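Side-chain contacts in oligoribonuclease (Colwellia psychrerythraea, PDB 6A4D), which probably degrades short RNA oligonucleotides to mononucleotides as an exonuclease, and is captured here with the substrate analogue thymidine 5'-(4-nitrophenyl phosphate): residues P63-I66 against E67-K71; S72-T75 against Q76-R79; A163-A166 against I167-S170; N110-G113 against Q114-R117. The protein carries 1 engineered substitution. All coordinates share one frame; numbering follows the deposited sequence.

Interaction 1: residues P63-I66 against E67-K71. With 9RC (5'-O-[(S)-hydroxy(4-nitrophenoxy)phosphoryl]thymidine), chain D.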
loop_
_atom_site.group_PDB
_atom_site.type_symbol
_atom_site.label_atom_id
_atom_site.label_comp_id
_atom_site.label_asym_id
_atom_site.label_seq_id
_atom_site.Cartn_x
_atom_site.Cartn_y
_atom_site.Cartn_z
ATOM N N PRO A 63 10.828 -0.919 22.448
ATOM C CA PRO A 63 12.279 -1.223 22.677
ATOM C C PRO A 63 13.129 -1.341 21.395
ATOM O O PRO A 63 14.303 -0.915 21.381
ATOM C CB PRO A 63 12.261 -2.546 23.449
ATOM C CG PRO A 63 10.882 -2.648 24.026
ATOM C CD PRO A 63 9.952 -1.933 23.081
ATOM N N TRP A 64 12.534 -1.908 20.335
ATOM C CA TRP A 64 13.126 -1.860 18.989
ATOM C C TRP A 64 13.590 -0.440 18.700
ATOM O O TRP A 64 14.780 -0.228 18.336
ATOM C CB TRP A 64 12.119 -2.292 17.933
ATOM C CG TRP A 64 12.747 -2.540 16.592
ATOM C CD1 TRP A 64 13.232 -3.734 16.122
ATOM C CD2 TRP A 64 12.954 -1.587 15.545
ATOM N NE1 TRP A 64 13.723 -3.582 14.845
ATOM C CE2 TRP A 64 13.576 -2.275 14.466
ATOM C CE3 TRP A 64 12.689 -0.218 15.413
ATOM C CZ2 TRP A 64 13.934 -1.635 13.261
ATOM C CZ3 TRP A 64 13.048 0.416 14.213
ATOM C CH2 TRP A 64 13.661 -0.298 13.154
ATOM N N CYS A 65 12.677 0.528 18.925
ATOM C CA CYS A 65 12.957 1.893 18.556
ATOM C C CYS A 65 14.047 2.530 19.391
ATOM O O CYS A 65 14.911 3.211 18.834
ATOM C CB CYS A 65 11.691 2.760 18.531
ATOM S SG CYS A 65 10.502 2.362 17.224
ATOM N N ILE A 66 14.034 2.355 20.718
ATOM C CA ILE A 66 15.123 2.991 21.523
ATOM C C ILE A 66 16.428 2.319 21.106
ATOM O O ILE A 66 17.433 2.995 20.943
ATOM C CB ILE A 66 14.939 2.969 23.073
ATOM C CG1 ILE A 66 14.845 1.544 23.617
ATOM C CG2 ILE A 66 13.716 3.780 23.509
ATOM C CD1 ILE A 66 14.643 1.481 25.112
ATOM N N GLU A 67 16.357 1.007 20.856
ATOM C CA GLU A 67 17.506 0.255 20.349
ATOM C C GLU A 67 17.989 0.876 19.019
ATOM O O GLU A 67 18.980 1.614 19.055
ATOM C CB GLU A 67 17.200 -1.253 20.263
ATOM C CG GLU A 67 18.373 -2.186 20.574
ATOM C CD GLU A 67 19.358 -2.360 19.428
ATOM O OE1 GLU A 67 18.968 -2.179 18.254
ATOM O OE2 GLU A 67 20.535 -2.694 19.697
ATOM N N HIS A 68 17.264 0.688 17.900
ATOM C CA HIS A 68 17.759 1.133 16.565
ATOM C C HIS A 68 17.886 2.637 16.340
ATOM O O HIS A 68 18.844 3.084 15.696
ATOM C CB HIS A 68 16.959 0.498 15.444
ATOM C CG HIS A 68 17.057 -0.994 15.447
ATOM N ND1 HIS A 68 16.192 -1.793 16.167
ATOM C CD2 HIS A 68 17.960 -1.829 14.879
ATOM C CE1 HIS A 68 16.535 -3.060 16.006
ATOM N NE2 HIS A 68 17.604 -3.109 15.227
ATOM N N HIS A 69 16.958 3.438 16.866
ATOM C CA HIS A 69 17.099 4.896 16.715
ATOM C C HIS A 69 18.092 5.452 17.667
ATOM O O HIS A 69 18.758 6.459 17.340
ATOM C CB HIS A 69 15.770 5.617 16.873
ATOM C CG HIS A 69 14.774 5.205 15.845
ATOM N ND1 HIS A 69 13.418 5.159 16.086
ATOM C CD2 HIS A 69 14.951 4.766 14.579
ATOM C CE1 HIS A 69 12.804 4.721 14.999
ATOM N NE2 HIS A 69 13.712 4.477 14.072
ATOM N N GLY A 70 18.185 4.821 18.851
ATOM C CA GLY A 70 19.330 5.041 19.741
ATOM C C GLY A 70 20.585 4.722 18.946
ATOM O O GLY A 70 21.368 5.619 18.648
ATOM N N LYS A 71 20.707 3.456 18.540
ATOM C CA LYS A 71 21.817 2.972 17.703
ATOM C C LYS A 71 22.256 4.033 16.693
ATOM O O LYS A 71 23.412 4.416 16.696
ATOM C CB LYS A 71 21.459 1.660 16.985
ATOM C CG LYS A 71 22.242 0.431 17.416
ATOM C CD LYS A 71 21.765 -0.793 16.622
ATOM C CE LYS A 71 22.520 -2.079 16.974
ATOM N NZ LYS A 71 23.902 -2.137 16.395
HETATM O OAJ 9RC D . 8.886 -0.229 15.683
HETATM C CAE 9RC D . 9.361 -0.870 14.747
HETATM N NAI 9RC D . 9.814 -2.173 14.985
HETATM C CAL 9RC D . 10.358 -2.941 13.972
HETATM O OAS 9RC D . 10.770 -4.061 14.244
HETATM C CAT 9RC D . 10.450 -2.430 12.686
HETATM C CAU 9RC D . 11.006 -3.205 11.652
HETATM C CAF 9RC D . 9.975 -1.147 12.467
HETATM N NAB 9RC D . 9.423 -0.358 13.504
HETATM C CAA 9RC D . 8.911 1.040 13.258
HETATM O OAC 9RC D . 8.711 1.248 11.856
HETATM C CAD 9RC D . 9.888 2.114 13.687
HETATM C CAH 9RC D . 10.591 2.435 12.403
HETATM O OAK 9RC D . 11.081 3.762 12.354
HETATM C CAG 9RC D . 9.502 2.353 11.425
HETATM C CAR 9RC D . 10.078 2.189 9.970
HETATM O OAQ 9RC D . 10.789 0.925 9.734
HETATM P PAP 9RC D . 12.337 0.879 9.127
HETATM O OAO 9RC D . 12.403 1.351 7.707
HETATM O OAN 9RC D . 13.123 1.832 10.135
HETATM O OAM 9RC D . 13.033 -0.548 9.367
HETATM C CAV 9RC D . 13.312 -1.537 8.465
HETATM C CAW 9RC D . 13.427 -2.812 9.027
HETATM C CAY 9RC D . 13.721 -3.913 8.235
HETATM C CBA 9RC D . 13.896 -3.739 6.859
HETATM N NBB 9RC D . 14.182 -4.818 6.134
HETATM O OBD 9RC D . 13.102 -5.490 5.362
HETATM O OBC 9RC D . 15.592 -5.336 6.191
HETATM C CAZ 9RC D . 13.793 -2.462 6.273
HETATM C CAX 9RC D . 13.503 -1.355 7.074
#
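W64 O is gripped twice by H68: the backbone N reaches it over 2.7 Å, nearly in line with the carbonyl, while the imidazole ND1 donates over 3.0 Å from above the carbonyl plane. Histidine suits the place because it bonds and packs at once: chi1 of -61° keeps its ring beside the backbone N, where it lies over one face of the W64 indole at a plane angle of 32°. Against the opposite face rests the thymine of the bound nucleotide, its CAL 3.2 Å above the indole plane. In this exonuclease of the RNase H-like clan, helix 63-72 carries an aromatic cluster of W64, H68 and H69 beside the nucleotide. With an alanine at W64 the thymine is likely to lose its platform, and H68 the indole face it lies over. H69 makes an offset edge-to-face pair, the W64 edge toward the H69 face, and its NE2 gives a weak hydrogen bond of 3.2 Å to the sugar hydroxyl OAK. Its buried ND1 has no partner in the model. Backbone groups are met by ordinary helical bonds: H69 N reaches C65 O at 2.8 Å and E67 N reaches P63 O at 2.9 Å, whereas G70 N to I66 O is weak.

Interaction 2: residues S72-T75 against Q76-R79; sequences SGLT and QRCR
Q76 sets its CB 3.9 Å from G73 O, just past the start of helix 74-80. R77 comes next: its N donates to G73 O at 3.2 Å, and its CB, CG and CD run along the same oxygen. The guanidinium then passes L74, with NH1 3.7 Å from CD1; a long arginine suits this spot because its methylenes can pass G73 O and bring NH1 to the leucine while NH2 travels on to a salt bridge with E30. Water 1 donates to S72 O and accepts a weak bond from R77 NH1, so the arginine is linked, weakly and through water, to the residue before G73. C78 is small enough for its buried position: its N bonds L74 O at 2.8 Å, and SG lies 3.8 Å from L74 CD1. R79 closes the segment. Its N donates to T75 O at 3.1 Å, and its side chain runs alongside T75, whose CG2, placed anti to the backbone N by the torsion that sets OG1 at -54°, comes 3.7 Å from NH2. The charge itself is met by D55 and D59 of helix 55-59. A positive phi of 67° is readily taken up by a glycine, and G73 both ends helix 63-72 in a Schellman motif and is the N-cap of helix 74-80.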
loop_
_atom_site.group_PDB
_atom_site.type_symbol
_atom_site.label_atom_id
_atom_site.label_comp_id
_atom_site.label_asym_id
_atom_site.label_seq_id
_atom_site.Cartn_x
_atom_site.Cartn_y
_atom_site.Cartn_z
ATOM N N SER A 72 21.326 4.567 15.894
ATOM C CA SER A 72 21.694 5.455 14.768
ATOM C C SER A 72 21.871 6.942 15.076
ATOM O O SER A 72 22.270 7.714 14.188
ATOM C CB SER A 72 20.701 5.293 13.609
ATOM O OG SER A 72 19.686 6.282 13.648
ATOM N N GLY A 73 21.566 7.363 16.300
ATOM C CA GLY A 73 21.611 8.789 16.666
ATOM C C GLY A 73 20.544 9.622 15.959
ATOM O O GLY A 73 20.738 10.832 15.717
ATOM N N LEU A 74 19.434 8.967 15.605
ATOM C CA LEU A 74 18.219 9.672 15.170
ATOM C C LEU A 74 17.632 10.294 16.425
ATOM O O LEU A 74 17.407 11.509 16.465
ATOM C CB LEU A 74 17.199 8.730 14.518
ATOM C CG LEU A 74 15.803 9.265 14.150
ATOM C CD1 LEU A 74 15.875 10.517 13.288
ATOM C CD2 LEU A 74 15.011 8.192 13.412
ATOM N N THR A 75 17.448 9.449 17.448
ATOM C CA THR A 75 17.069 9.890 18.781
ATOM C C THR A 75 17.761 11.160 19.219
ATOM O O THR A 75 17.108 12.058 19.767
ATOM C CB THR A 75 17.337 8.840 19.843
ATOM O OG1 THR A 75 16.703 7.623 19.465
ATOM C CG2 THR A 75 16.755 9.296 21.188
ATOM N N GLN A 76 19.058 11.249 18.946
ATOM C CA GLN A 76 19.831 12.409 19.344
ATOM C C GLN A 76 19.490 13.600 18.470
ATOM O O GLN A 76 19.275 14.712 18.991
ATOM C CB GLN A 76 21.350 12.119 19.305
ATOM C CG GLN A 76 22.273 13.324 19.571
ATOM C CD GLN A 76 21.937 14.122 20.845
ATOM O OE1 GLN A 76 21.419 13.592 21.834
ATOM N NE2 GLN A 76 22.245 15.409 20.815
ATOM N N ARG A 77 19.461 13.379 17.148
ATOM C CA ARG A 77 19.037 14.451 16.228
ATOM C C ARG A 77 17.630 14.985 16.534
ATOM O O ARG A 77 17.354 16.136 16.271
ATOM C CB ARG A 77 19.127 14.013 14.770
ATOM C CG ARG A 77 20.533 14.108 14.214
ATOM C CD ARG A 77 20.686 13.096 13.085
ATOM N NE ARG A 77 19.834 13.552 12.011
ATOM C CZ ARG A 77 19.021 12.816 11.263
ATOM N NH1 ARG A 77 18.943 11.503 11.428
ATOM N NH2 ARG A 77 18.275 13.426 10.327
ATOM N N CYS A 78 16.769 14.140 17.085
ATOM C CA CYS A 78 15.416 14.520 17.428
ATOM C C CYS A 78 15.427 15.440 18.685
ATOM O O CYS A 78 14.765 16.494 18.684
ATOM C CB CYS A 78 14.491 13.281 17.543
ATOM S SG CYS A 78 14.021 12.525 15.925
ATOM N N ARG A 79 16.204 15.068 19.711
ATOM C CA ARG A 79 16.512 15.960 20.871
ATOM C C ARG A 79 17.135 17.311 20.484
ATOM O O ARG A 79 16.789 18.328 21.071
ATOM C CB ARG A 79 17.449 15.265 21.859
ATOM C CG ARG A 79 16.852 14.077 22.606
ATOM C CD ARG A 79 17.850 13.565 23.658
ATOM N NE ARG A 79 17.713 12.124 23.913
ATOM C CZ ARG A 79 16.711 11.545 24.598
ATOM N NH1 ARG A 79 15.713 12.262 25.131
ATOM N NH2 ARG A 79 16.677 10.216 24.736
HETATM O O HOH W 1 21.683 9.950 12.946
#

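Interaction 3: residues A163-A166 against I167-S170. Engineered in segment 163-166: A166 (natural residue Asp). With 9RC (5'-O-[(S)-hydroxy(4-nitrophenoxy)phosphoryl]thymidine), chain C.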
loop_
_atom_site.group_PDB
_atom_site.type_symbol
_atom_site.label_atom_id
_atom_site.label_comp_id
_atom_site.label_asym_id
_atom_site.label_seq_id
_atom_site.Cartn_x
_atom_site.Cartn_y
_atom_site.Cartn_z
ATOM N N ALA A 163 17.470 7.953 6.611
ATOM C CA ALA A 163 16.240 7.820 5.846
ATOM C C ALA A 163 16.568 8.001 4.362
ATOM O O ALA A 163 15.974 7.296 3.544
ATOM C CB ALA A 163 15.163 8.794 6.299
ATOM N N LEU A 164 17.520 8.891 4.017
ATOM C CA LEU A 164 17.903 9.085 2.612
ATOM C C LEU A 164 18.458 7.826 1.981
ATOM O O LEU A 164 18.237 7.586 0.786
ATOM C CB LEU A 164 18.944 10.179 2.401
ATOM C CG LEU A 164 18.536 11.607 2.025
ATOM C CD1 LEU A 164 19.787 12.389 1.637
ATOM C CD2 LEU A 164 17.549 11.738 0.889
ATOM N N ASP A 165 19.192 7.052 2.770
ATOM C CA ASP A 165 19.838 5.853 2.270
ATOM C C ASP A 165 18.877 4.684 2.248
ATOM O O ASP A 165 19.064 3.792 1.468
ATOM C CB ASP A 165 21.105 5.501 3.071
ATOM C CG ASP A 165 22.334 6.226 2.551
ATOM O OD1 ASP A 165 23.026 5.697 1.654
ATOM O OD2 ASP A 165 22.607 7.339 3.020
ATOM N N ALA A 166 17.881 4.655 3.124
ATOM C CA ALA A 166 16.810 3.711 2.938
ATOM C C ALA A 166 16.112 3.934 1.552
ATOM O O ALA A 166 15.874 2.976 0.844
ATOM C CB ALA A 166 15.835 3.796 4.085
ATOM N N ILE A 167 15.844 5.191 1.173
ATOM C CA ILE A 167 15.179 5.545 -0.075
ATOM C C ILE A 167 16.031 5.157 -1.269
ATOM O O ILE A 167 15.497 4.633 -2.239
ATOM C CB ILE A 167 14.907 7.067 -0.224
ATOM C CG1 ILE A 167 13.931 7.572 0.839
ATOM C CG2 ILE A 167 14.328 7.394 -1.605
ATOM C CD1 ILE A 167 13.870 9.088 0.954
ATOM N N LYS A 168 17.340 5.448 -1.217
ATOM C CA LYS A 168 18.235 5.154 -2.338
ATOM C C LYS A 168 18.323 3.681 -2.510
ATOM O O LYS A 168 18.367 3.181 -3.651
ATOM C CB LYS A 168 19.614 5.715 -2.121
ATOM C CG LYS A 168 19.645 7.237 -2.144
ATOM C CD LYS A 168 20.777 7.768 -1.268
ATOM C CE LYS A 168 21.177 9.183 -1.643
ATOM N NZ LYS A 168 22.155 9.667 -0.643
ATOM N N GLU A 169 18.309 2.978 -1.388
ATOM C CA GLU A 169 18.137 1.534 -1.398
ATOM C C GLU A 169 16.888 0.930 -2.132
ATOM O O GLU A 169 16.981 -0.094 -2.768
ATOM C CB GLU A 169 18.178 1.011 0.046
ATOM C CG GLU A 169 19.489 0.348 0.427
ATOM C CD GLU A 169 19.447 -0.238 1.823
ATOM O OE1 GLU A 169 20.323 0.167 2.623
ATOM O OE2 GLU A 169 18.538 -1.085 2.107
ATOM N N SER A 170 15.727 1.529 -1.944
ATOM C CA SER A 170 14.495 1.104 -2.596
ATOM C C SER A 170 14.599 1.333 -4.097
ATOM O O SER A 170 14.214 0.468 -4.871
ATOM C CB SER A 170 13.270 1.902 -2.072
ATOM O OG SER A 170 13.281 1.993 -0.655
HETATM O OAJ 9RC C . 4.924 -2.315 8.769
HETATM C CAE 9RC C . 5.592 -3.233 9.249
HETATM N NAI 9RC C . 4.972 -4.166 10.066
HETATM C CAL 9RC C . 5.708 -5.223 10.616
HETATM O OAS 9RC C . 5.109 -6.025 11.341
HETATM C CAT 9RC C . 7.075 -5.351 10.327
HETATM C CAU 9RC C . 7.846 -6.406 10.846
HETATM C CAF 9RC C . 7.669 -4.398 9.519
HETATM N NAB 9RC C . 6.901 -3.340 8.985
HETATM C CAA 9RC C . 7.494 -2.303 8.139
HETATM O OAC 9RC C . 7.824 -2.799 6.868
HETATM C CAD 9RC C . 8.812 -1.858 8.722
HETATM C CAH 9RC C . 9.375 -1.111 7.581
HETATM O OAK 9RC C . 8.955 0.221 7.712
HETATM C CAG 9RC C . 8.714 -1.777 6.384
HETATM C CAR 9RC C . 9.773 -2.498 5.618
HETATM O OAQ 9RC C . 9.087 -3.249 4.628
HETATM P PAP 9RC C . 9.925 -4.173 3.660
HETATM O OAO 9RC C . 8.855 -4.640 2.560
HETATM O OAN 9RC C . 10.276 -5.378 4.445
HETATM O OAM 9RC C . 11.066 -3.174 3.274
HETATM C CAV 9RC C . 12.241 -3.104 2.534
HETATM C CAW 9RC C . 12.949 -1.848 2.473
HETATM C CAY 9RC C . 14.142 -1.703 1.676
HETATM C CBA 9RC C . 14.663 -2.817 0.948
HETATM N NBB 9RC C . 15.787 -2.839 0.137
HETATM O OBD 9RC C . 16.876 -4.051 0.181
HETATM O OBC 9RC C . 15.916 -1.872 -0.835
HETATM C CAZ 9RC C . 13.942 -4.011 1.052
HETATM C CAX 9RC C . 12.759 -4.188 1.807
#
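A166 O meets S170 directly, accepting its backbone N at 3.1 Å, and the hydroxyl OG lies 3.2 Å from the same oxygen. That hydroxyl is hydrogen-bonded to N110 OD1, and a serine suits the place because chi1 of -46° folds its short side chain back along the helix, between its own backbone and the residue that follows strand 107-109. A166 is an engineered alanine replacing the natural aspartate; its CB packs on D15. One turn round, E169 sets CB 3.1 Å from A166 O and bonds D165 O through its N. Its backbone O comes 2.8 Å from the nitro oxygen OBC of the bound nucleotide, while its carboxylate OE1 is hydrogen-bonded to T158 and OE2 passes 3.9 Å from the other nitro oxygen, OBD. Cutting the E169 side chain back to alanine is likely to leave the T158 hydroxyl without this acceptor and open a gap beside the nitro group. Farther out, K168 stretches its chain past L164 O, with CD at 3.3 Å, to end near D165, whose OD2 stays 4.4 Å from NZ, beyond a salt bridge. I167, a branched residue fit for burial, lays CG1 3.4 Å from A163 O. Helix 163-180 packs on the sheet through A163, L164, A166 and I167, which meet strands 11-18, 28-36 and 42-50, with K168 touching Q45 of strand 42-50.

Interaction 4: residues N110-G113 against Q114-R117. With 9RC (5'-O-[(S)-hydroxy(4-nitrophenoxy)phosphoryl]thymidine), chain C.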
loop_
_atom_site.group_PDB
_atom_site.type_symbol
_atom_site.label_atom_id
_atom_site.label_comp_id
_atom_site.label_asym_id
_atom_site.label_seq_id
_atom_site.Cartn_x
_atom_site.Cartn_y
_atom_site.Cartn_z
ATOM N N ASN A 110 9.427 1.021 -0.312
ATOM C CA ASN A 110 9.180 -0.351 0.120
ATOM C C ASN A 110 8.100 -0.278 1.204
ATOM O O ASN A 110 8.245 0.491 2.109
ATOM C CB ASN A 110 10.451 -0.967 0.722
ATOM C CG ASN A 110 11.435 -1.461 -0.332
ATOM O OD1 ASN A 110 12.388 -0.770 -0.687
ATOM N ND2 ASN A 110 11.246 -2.693 -0.779
ATOM N N SER A 111 7.071 -1.116 1.139
ATOM C CA SER A 111 5.966 -1.117 2.122
ATOM C C SER A 111 5.535 0.317 2.428
ATOM O O SER A 111 5.295 0.732 3.595
ATOM C CB SER A 111 6.334 -1.922 3.383
ATOM O OG SER A 111 6.228 -3.298 3.109
ATOM N N ILE A 112 5.379 1.052 1.334
ATOM C CA ILE A 112 5.112 2.481 1.390
ATOM C C ILE A 112 3.711 2.831 1.983
ATOM O O ILE A 112 3.530 3.932 2.524
ATOM C CB ILE A 112 5.333 3.106 -0.005
ATOM C CG1 ILE A 112 5.418 4.626 0.019
ATOM C CG2 ILE A 112 4.190 2.709 -0.943
ATOM C CD1 ILE A 112 6.549 5.210 0.815
ATOM N N GLY A 113 2.760 1.912 1.857
ATOM C CA GLY A 113 1.409 1.988 2.454
ATOM C C GLY A 113 1.533 2.266 3.947
ATOM O O GLY A 113 0.761 3.083 4.534
ATOM N N GLN A 114 2.516 1.632 4.581
ATOM C CA GLN A 114 2.671 1.820 5.995
ATOM C C GLN A 114 3.010 3.249 6.291
ATOM O O GLN A 114 2.432 3.848 7.212
ATOM C CB GLN A 114 3.727 0.899 6.577
ATOM C CG GLN A 114 4.050 1.122 8.054
ATOM C CD GLN A 114 2.902 0.800 9.034
ATOM O OE1 GLN A 114 1.870 0.225 8.686
ATOM N NE2 GLN A 114 3.117 1.130 10.254
ATOM N N ASP A 115 3.950 3.815 5.535
ATOM C CA ASP A 115 4.309 5.243 5.730
ATOM C C ASP A 115 3.100 6.152 5.440
ATOM O O ASP A 115 2.952 7.171 6.071
ATOM C CB ASP A 115 5.437 5.710 4.808
ATOM C CG ASP A 115 6.729 4.872 4.918
ATOM O OD1 ASP A 115 6.691 3.652 4.615
ATOM O OD2 ASP A 115 7.796 5.474 5.202
ATOM N N ARG A 116 2.265 5.786 4.469
ATOM C CA ARG A 116 1.176 6.645 4.038
ATOM C C ARG A 116 0.117 6.765 5.129
ATOM O O ARG A 116 -0.575 7.769 5.207
ATOM C CB ARG A 116 0.597 6.098 2.733
ATOM C CG ARG A 116 -0.635 6.771 2.172
ATOM C CD ARG A 116 -0.744 6.426 0.684
ATOM N NE ARG A 116 -1.365 7.541 0.028
ATOM C CZ ARG A 116 -1.216 7.924 -1.217
ATOM N NH1 ARG A 116 -0.488 7.254 -2.092
ATOM N NH2 ARG A 116 -1.907 8.975 -1.597
ATOM N N ARG A 117 0.025 5.760 5.973
ATOM C CA ARG A 117 -0.788 5.837 7.194
ATOM C C ARG A 117 -0.418 6.995 8.129
ATOM O O ARG A 117 -1.302 7.670 8.686
ATOM C CB ARG A 117 -0.662 4.561 8.006
ATOM C CG ARG A 117 -1.298 3.352 7.393
ATOM C CD ARG A 117 -0.920 2.096 8.191
ATOM N NE ARG A 117 -1.759 1.891 9.394
ATOM C CZ ARG A 117 -1.446 1.102 10.421
ATOM N NH1 ARG A 117 -0.280 0.451 10.470
ATOM N NH2 ARG A 117 -2.297 0.993 11.431
HETATM O OAJ 9RC C . 4.924 -2.315 8.769
HETATM C CAE 9RC C . 5.592 -3.233 9.249
HETATM N NAI 9RC C . 4.972 -4.166 10.066
HETATM C CAL 9RC C . 5.708 -5.223 10.616
HETATM O OAS 9RC C . 5.109 -6.025 11.341
HETATM C CAT 9RC C . 7.075 -5.351 10.327
HETATM C CAU 9RC C . 7.846 -6.406 10.846
HETATM C CAF 9RC C . 7.669 -4.398 9.519
HETATM N NAB 9RC C . 6.901 -3.340 8.985
HETATM C CAA 9RC C . 7.494 -2.303 8.139
HETATM O OAC 9RC C . 7.824 -2.799 6.868
HETATM C CAD 9RC C . 8.812 -1.858 8.722
HETATM C CAH 9RC C . 9.375 -1.111 7.581
HETATM O OAK 9RC C . 8.955 0.221 7.712
HETATM C CAG 9RC C . 8.714 -1.777 6.384
HETATM C CAR 9RC C . 9.773 -2.498 5.618
HETATM O OAQ 9RC C . 9.087 -3.249 4.628
HETATM P PAP 9RC C . 9.925 -4.173 3.660
HETATM O OAO 9RC C . 8.855 -4.640 2.560
HETATM O OAN 9RC C . 10.276 -5.378 4.445
HETATM O OAM 9RC C . 11.066 -3.174 3.274
HETATM C CAV 9RC C . 12.241 -3.104 2.534
HETATM C CAW 9RC C . 12.949 -1.848 2.473
HETATM C CAY 9RC C . 14.142 -1.703 1.676
HETATM C CBA 9RC C . 14.663 -2.817 0.948
HETATM N NBB 9RC C . 15.787 -2.839 0.137
HETATM O OBD 9RC C . 16.876 -4.051 0.181
HETATM O OBC 9RC C . 15.916 -1.872 -0.835
HETATM C CAZ 9RC C . 13.942 -4.011 1.052
HETATM C CAX 9RC C . 12.759 -4.188 1.807
#
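Q114 begins its reach with CB 3.4 Å from S111 O, the oxygen that also accepts its backbone N. The chain, CG anti to the backbone N (chi1 175°), bends at the next bond, and CG passes 3.6 Å from the thymine oxygen OAJ of the bound nucleotide. CD follows at 3.7 Å from the same oxygen. At the tip the two ends of the amide divide their work: OE1 accepts R117 NH1 at 2.8 Å, lying in the guanidinium plane, and NE2 donates to L21 O. A glutamine is apt here because it offers both an acceptor and a donor without adding charge. Across the turn, D115 sets its CB 3.5 Å from I112 O and its carboxylate beside I112 CD1, the two side chains meeting at about a right angle. The R116 guanidinium forms a salt bridge with E127 and hydrogen bonds with N134 and H131 O. At the start of the segment S111 gives its hydroxyl to the phosphate oxygen OAO at 3.0 Å, and N110 lays CB 3.2 Å from CAW of the nitrophenyl ring, its amide held by S170, S138 and E173. The chemistry implies that S111 offers the phosphate one neutral hydroxyl donor, with R133 and Y132 of the second subunit also bonding the nucleotide, while N110 and Q114, held by their own bonds, probably meet the nitrophenyl ring and the thymine in set orientations.

Along the chain the order is interaction 1, 2, 4, 3. Interactions 1 and 2 occupy successive helices, 63-72 and 74-80, with centres 10 Å apart; they touch where the oxygen of H69 faces L74 and T75. Interactions 3 and 4 sit closer to the centre of the molecule, on helices 163-180 and 112-122, centres 14 Å apart, and meet through S170 and N110 around one bound nucleotide, which the second subunit also contacts. Between the pairs there is no touch: nearest atoms are about 10 Å apart for interactions 1 and 4, and about 6 Å for 2 and 3. Interaction 1 packs against a second nucleotide, so separate helices of one exonuclease domain line neighbouring parts of the ligand-binding region.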